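Local coordinates for TIR-like domain-containing protein (Prevotella corporis, PDB 7EBD) that belongs to the prokaryotic STING family and, as a dimer, holds one C2E molecule in a pocket shared by its two subunits, at residues A[38-50]-A[90-104]. Residues are numbered along the deposited sequence; the frame is centred on the assembly and turned at random.
Sequences KTYTSGKLYIKMP and EEGDTLEVYDMPTIL. With C2E (9,9'-[(2R,3R,3aS,5S,7aR,9R,10R,10aS,12S,14aR)-3,5,10,12-tetrahydroxy-5,12-dioxidooctahydro-2H,7H-difuro[3,2-d:3',2'-j][1,3,7,9,2,8]tetraoxadiphosphacyclododecine-2,9-diyl]bis(2-amino-1,9-dihydro-6H-purin-6-one)), chain E.
Gly-43 to Ile-47 pairs in parallel with Leu-95 to Asp-99, the axes of strands 42-47 and 94-99 crossing at -15°, and backbone N-H groups of both segments alternate as donors, from Leu-95 N to Ser-42 O (2.9 Å) through to Lys-48 N to Asp-99 O (2.8 Å). At the start of the pairing, the Tyr-40 ring lies between Lys-38 CE on one face and Leu-95 on the other, the latter a CH-pi contact with CB 3.8 Å from the ring centroid. The hydroxyls of Ser-42 and Thr-94 are hydrogen-bonded, OG to OG1, at 3.0 Å. Further along, the Tyr-46 and Tyr-98 rings, their planes 29° apart, are strongly offset, with Tyr-46 CD2 over the rim of one Tyr-98 face; Tyr-98 OH bonds Glu-96 OE2, and a water links Tyr-46 OH to Glu-96 OE1. These are interior strands of the mixed sheet of the STING domain, and their opposite face carries Leu-45, Val-97 and Asp-99. Asp-99, its CG swung opposite the backbone N (chi1 -172°), carries its carboxylate to C2E: OD1 accepts a hydrogen bond from C2E N2 (2.7 Å), while OD2 is hydrogen-bonded to Tyr-14 OH. At the end of the pairing, Ile-47 CG2 meets Pro-101 CG at 3.7 Å; beyond it Leu-104 CD1 packs against Met-49 CE and Pro-50 CD, and these last three side chains also touch helix 124-146.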
# COMPACT_ATOMS: atom_id res chain seq x y z
N LYS A 38 -15.62 -24.00 -4.48
CA LYS A 38 -14.60 -24.75 -5.19
C LYS A 38 -13.31 -24.82 -4.38
O LYS A 38 -13.01 -23.95 -3.56
CB LYS A 38 -14.31 -24.11 -6.55
CG LYS A 38 -14.86 -24.88 -7.73
CD LYS A 38 -14.02 -24.67 -8.97
CE LYS A 38 -12.77 -25.54 -8.95
NZ LYS A 38 -11.96 -25.38 -10.19
N THR A 39 -12.53 -25.87 -4.65
CA THR A 39 -11.22 -26.07 -4.05
C THR A 39 -10.20 -26.18 -5.18
O THR A 39 -10.28 -27.09 -6.01
CB THR A 39 -11.19 -27.33 -3.18
OG1 THR A 39 -12.02 -27.14 -2.03
CG2 THR A 39 -9.77 -27.63 -2.73
N TYR A 40 -9.26 -25.24 -5.21
CA TYR A 40 -8.29 -25.16 -6.29
C TYR A 40 -6.98 -25.82 -5.88
O TYR A 40 -6.51 -25.66 -4.75
CB TYR A 40 -8.04 -23.70 -6.69
CG TYR A 40 -9.25 -23.02 -7.27
CD1 TYR A 40 -9.51 -23.08 -8.64
CD2 TYR A 40 -10.13 -22.31 -6.47
CE1 TYR A 40 -10.61 -22.47 -9.18
CE2 TYR A 40 -11.24 -21.69 -7.01
CZ TYR A 40 -11.47 -21.77 -8.37
OH TYR A 40 -12.57 -21.16 -8.92
N THR A 41 -6.39 -26.56 -6.82
CA THR A 41 -5.09 -27.17 -6.62
C THR A 41 -3.95 -26.35 -7.21
O THR A 41 -2.79 -26.58 -6.86
CB THR A 41 -5.05 -28.58 -7.24
OG1 THR A 41 -5.46 -28.50 -8.62
CG2 THR A 41 -5.99 -29.51 -6.49
N SER A 42 -4.26 -25.40 -8.09
CA SER A 42 -3.25 -24.56 -8.72
C SER A 42 -3.75 -23.12 -8.77
O SER A 42 -4.93 -22.87 -9.06
CB SER A 42 -2.91 -25.04 -10.13
OG SER A 42 -4.05 -25.02 -10.97
N GLY A 43 -2.85 -22.19 -8.50
CA GLY A 43 -3.20 -20.78 -8.51
C GLY A 43 -2.06 -19.96 -9.07
O GLY A 43 -0.89 -20.33 -8.96
N LYS A 44 -2.42 -18.84 -9.68
CA LYS A 44 -1.44 -17.93 -10.26
C LYS A 44 -1.82 -16.50 -9.91
O LYS A 44 -3.00 -16.17 -9.86
CB LYS A 44 -1.36 -18.09 -11.79
CG LYS A 44 -0.93 -19.46 -12.26
CD LYS A 44 0.55 -19.71 -11.98
CE LYS A 44 0.98 -21.09 -12.45
NZ LYS A 44 2.38 -21.40 -12.08
N LEU A 45 -0.81 -15.67 -9.66
CA LEU A 45 -0.99 -14.25 -9.42
C LEU A 45 -0.35 -13.49 -10.58
O LEU A 45 0.85 -13.63 -10.84
CB LEU A 45 -0.36 -13.82 -8.09
CG LEU A 45 -0.27 -12.32 -7.84
CD1 LEU A 45 -1.65 -11.68 -7.83
CD2 LEU A 45 0.48 -12.02 -6.55
N TYR A 46 -1.15 -12.67 -11.26
CA TYR A 46 -0.70 -11.90 -12.41
C TYR A 46 -0.69 -10.43 -12.05
O TYR A 46 -1.72 -9.87 -11.65
CB TYR A 46 -1.60 -12.16 -13.63
CG TYR A 46 -1.55 -13.58 -14.13
CD1 TYR A 46 -0.46 -14.04 -14.86
CD2 TYR A 46 -2.59 -14.47 -13.88
CE1 TYR A 46 -0.40 -15.34 -15.33
CE2 TYR A 46 -2.54 -15.77 -14.34
CZ TYR A 46 -1.45 -16.20 -15.06
OH TYR A 46 -1.40 -17.50 -15.52
N ILE A 47 0.47 -9.80 -12.20
CA ILE A 47 0.64 -8.38 -11.93
C ILE A 47 0.43 -7.64 -13.25
O ILE A 47 1.16 -7.86 -14.22
CB ILE A 47 2.03 -8.08 -11.35
CG1 ILE A 47 2.35 -9.05 -10.20
CG2 ILE A 47 2.11 -6.64 -10.87
CD1 ILE A 47 1.38 -8.99 -9.05
N LYS A 48 -0.55 -6.75 -13.27
CA LYS A 48 -0.90 -6.00 -14.47
C LYS A 48 -0.41 -4.57 -14.33
O LYS A 48 -0.81 -3.86 -13.40
CB LYS A 48 -2.41 -6.03 -14.71
CG LYS A 48 -2.87 -5.15 -15.86
CD LYS A 48 -2.37 -5.67 -17.20
CE LYS A 48 -2.84 -4.79 -18.34
NZ LYS A 48 -2.37 -5.30 -19.66
N MSE A 49 0.46 -4.15 -15.24
CA MSE A 49 0.95 -2.78 -15.27
C MSE A 49 -0.03 -1.90 -16.03
O MSE A 49 -0.66 -2.35 -16.98
CB MSE A 49 2.34 -2.70 -15.91
CG MSE A 49 3.38 -3.57 -15.23
SE MSE A 49 3.71 -3.02 -13.40
CE MSE A 49 4.58 -1.31 -13.74
N PRO A 50 -0.17 -0.64 -15.60
CA PRO A 50 -0.99 0.30 -16.38
C PRO A 50 -0.35 0.56 -17.74
O PRO A 50 0.87 0.58 -17.88
CB PRO A 50 -1.00 1.56 -15.51
CG PRO A 50 -0.55 1.12 -14.15
CD PRO A 50 0.36 -0.04 -14.37
N GLU A 90 -11.82 -18.16 -12.45
CA GLU A 90 -11.55 -19.59 -12.57
C GLU A 90 -11.21 -19.91 -14.02
O GLU A 90 -11.92 -19.49 -14.93
CB GLU A 90 -12.76 -20.41 -12.11
CG GLU A 90 -12.80 -21.83 -12.64
CD GLU A 90 -14.11 -22.53 -12.35
OE1 GLU A 90 -14.60 -22.41 -11.21
OE2 GLU A 90 -14.65 -23.18 -13.26
N GLU A 91 -10.11 -20.63 -14.22
CA GLU A 91 -9.70 -21.12 -15.54
C GLU A 91 -9.46 -22.61 -15.38
O GLU A 91 -8.37 -23.04 -14.98
CB GLU A 91 -8.46 -20.39 -16.04
CG GLU A 91 -8.00 -20.82 -17.43
CD GLU A 91 -8.51 -19.91 -18.53
OE1 GLU A 91 -9.40 -19.08 -18.24
OE2 GLU A 91 -8.03 -20.03 -19.67
N GLY A 92 -10.49 -23.40 -15.66
CA GLY A 92 -10.41 -24.83 -15.43
C GLY A 92 -10.26 -25.11 -13.95
O GLY A 92 -11.11 -24.74 -13.14
N ASP A 93 -9.15 -25.75 -13.58
CA ASP A 93 -8.84 -26.03 -12.19
C ASP A 93 -7.91 -24.99 -11.58
O ASP A 93 -7.46 -25.17 -10.44
CB ASP A 93 -8.22 -27.43 -12.06
CG ASP A 93 -9.19 -28.53 -12.46
OD1 ASP A 93 -10.35 -28.50 -12.00
OD2 ASP A 93 -8.78 -29.42 -13.24
N THR A 94 -7.61 -23.92 -12.30
CA THR A 94 -6.67 -22.91 -11.85
C THR A 94 -7.41 -21.67 -11.36
O THR A 94 -8.39 -21.23 -11.97
CB THR A 94 -5.71 -22.52 -12.98
OG1 THR A 94 -5.04 -23.70 -13.46
CG2 THR A 94 -4.67 -21.52 -12.48
N LEU A 95 -6.95 -21.13 -10.24
CA LEU A 95 -7.45 -19.85 -9.73
C LEU A 95 -6.50 -18.76 -10.21
O LEU A 95 -5.33 -18.72 -9.80
CB LEU A 95 -7.54 -19.87 -8.20
CG LEU A 95 -7.95 -18.53 -7.58
CD1 LEU A 95 -9.41 -18.21 -7.87
CD2 LEU A 95 -7.69 -18.54 -6.08
N GLU A 96 -6.99 -17.88 -11.08
CA GLU A 96 -6.19 -16.80 -11.63
C GLU A 96 -6.55 -15.51 -10.90
O GLU A 96 -7.66 -14.99 -11.06
CB GLU A 96 -6.41 -16.66 -13.14
CG GLU A 96 -6.09 -17.92 -13.93
CD GLU A 96 -6.13 -17.68 -15.42
OE1 GLU A 96 -5.53 -18.49 -16.17
OE2 GLU A 96 -6.75 -16.69 -15.86
N VAL A 97 -5.62 -15.01 -10.10
CA VAL A 97 -5.77 -13.75 -9.37
C VAL A 97 -5.04 -12.67 -10.15
O VAL A 97 -3.94 -12.91 -10.68
CB VAL A 97 -5.21 -13.87 -7.94
CG1 VAL A 97 -5.40 -12.58 -7.18
CG2 VAL A 97 -5.86 -15.04 -7.22
N TYR A 98 -5.63 -11.49 -10.24
CA TYR A 98 -5.02 -10.38 -10.95
C TYR A 98 -4.89 -9.18 -10.02
O TYR A 98 -5.70 -8.98 -9.11
CB TYR A 98 -5.82 -9.99 -12.20
CG TYR A 98 -5.81 -11.03 -13.30
CD1 TYR A 98 -6.64 -12.14 -13.24
CD2 TYR A 98 -4.98 -10.88 -14.40
CE1 TYR A 98 -6.62 -13.09 -14.25
CE2 TYR A 98 -4.96 -11.83 -15.41
CZ TYR A 98 -5.78 -12.93 -15.33
OH TYR A 98 -5.77 -13.87 -16.34
N ASP A 99 -3.85 -8.37 -10.25
CA ASP A 99 -3.72 -7.13 -9.49
C ASP A 99 -2.95 -6.10 -10.29
O ASP A 99 -1.92 -6.41 -10.89
CB ASP A 99 -3.02 -7.37 -8.15
CG ASP A 99 -3.03 -6.13 -7.27
OD1 ASP A 99 -4.12 -5.79 -6.75
OD2 ASP A 99 -1.97 -5.49 -7.10
N MSE A 100 -3.47 -4.88 -10.30
CA MSE A 100 -2.74 -3.72 -10.80
C MSE A 100 -2.28 -2.90 -9.61
O MSE A 100 -3.11 -2.44 -8.81
CB MSE A 100 -3.62 -2.89 -11.74
CG MSE A 100 -2.93 -1.65 -12.30
SE MSE A 100 -4.09 -0.60 -13.47
CE MSE A 100 -4.41 -1.92 -14.86
N PRO A 101 -0.97 -2.72 -9.47
CA PRO A 101 -0.43 -2.09 -8.25
C PRO A 101 -0.85 -0.64 -8.08
O PRO A 101 -0.32 0.25 -8.75
CB PRO A 101 1.09 -2.21 -8.43
CG PRO A 101 1.28 -3.25 -9.51
CD PRO A 101 0.10 -3.11 -10.40
N THR A 102 -1.81 -0.39 -7.19
CA THR A 102 -2.25 0.97 -6.92
C THR A 102 -1.15 1.82 -6.28
O THR A 102 -1.20 3.05 -6.37
CB THR A 102 -3.49 0.95 -6.02
OG1 THR A 102 -3.24 0.14 -4.87
CG2 THR A 102 -4.68 0.38 -6.78
N ILE A 103 -0.16 1.18 -5.65
CA ILE A 103 0.95 1.89 -5.03
C ILE A 103 1.70 2.75 -6.04
O ILE A 103 2.38 3.71 -5.66
CB ILE A 103 1.91 0.88 -4.35
CG1 ILE A 103 2.88 1.60 -3.42
CG2 ILE A 103 2.65 0.05 -5.39
CD1 ILE A 103 3.84 0.68 -2.70
N LEU A 104 1.60 2.43 -7.33
CA LEU A 104 2.26 3.21 -8.36
C LEU A 104 1.70 4.62 -8.47
O LEU A 104 2.34 5.48 -9.09
CB LEU A 104 2.16 2.51 -9.72
CG LEU A 104 2.87 1.16 -9.87
CD1 LEU A 104 2.42 0.47 -11.15
CD2 LEU A 104 4.38 1.34 -9.86
P1 C2E E . 1.19 -1.35 2.16
O2P C2E E . 0.51 -2.09 3.29
O1P C2E E . 2.65 -1.65 2.33
O5' C2E E . 0.84 -1.94 0.67
C5' C2E E . 1.68 -1.57 -0.38
C4' C2E E . 0.95 -1.84 -1.73
O4' C2E E . 0.70 -3.12 -1.85
C3' C2E E . -0.44 -1.16 -1.74
O3' C2E E . -0.32 0.09 -2.25
C2' C2E E . -1.24 -2.07 -2.68
O2' C2E E . -0.96 -1.73 -4.11
C1' C2E E . -0.80 -3.28 -2.44
N9 C2E E . -1.64 -3.94 -1.49
C8 C2E E . -1.41 -3.95 -0.17
N7 C2E E . -2.43 -4.66 0.36
C5 C2E E . -3.23 -5.06 -0.64
C6 C2E E . -4.53 -5.89 -0.65
O6 C2E E . -4.98 -6.30 0.36
N1 C2E E . -5.18 -6.16 -1.89
C2 C2E E . -4.64 -5.66 -3.12
N2 C2E E . -5.31 -5.94 -4.38
N3 C2E E . -3.41 -4.87 -3.11
C4 C2E E . -2.73 -4.60 -1.82
P11 C2E E . -1.63 1.06 -1.90
O21 C2E E . -2.96 0.61 -2.47
O11 C2E E . -1.34 2.38 -2.55
O5A C2E E . -1.59 1.31 -0.27
C5A C2E E . -0.54 2.17 0.08
C4A C2E E . -0.45 2.27 1.56
O4A C2E E . -1.53 2.80 2.05
C3A C2E E . -0.34 0.74 2.24
O3A C2E E . 1.10 0.29 2.28
C2A C2E E . -0.77 0.86 3.38
O2A C2E E . 0.29 1.40 4.31
C1A C2E E . -1.94 1.96 3.23
N91 C2E E . -3.08 1.36 2.99
C81 C2E E . -3.72 1.11 1.83
N71 C2E E . -4.86 0.47 2.14
C51 C2E E . -4.92 0.34 3.46
C61 C2E E . -5.97 -0.29 4.37
O61 C2E E . -6.94 -0.77 3.90
N11 C2E E . -5.79 -0.29 5.79
C21 C2E E . -4.60 0.30 6.35
N21 C2E E . -4.41 0.30 7.79
N31 C2E E . -3.60 0.90 5.48
C41 C2E E . -3.81 0.90 4.01
O HOH W 1 -3.39 -19.62 -15.57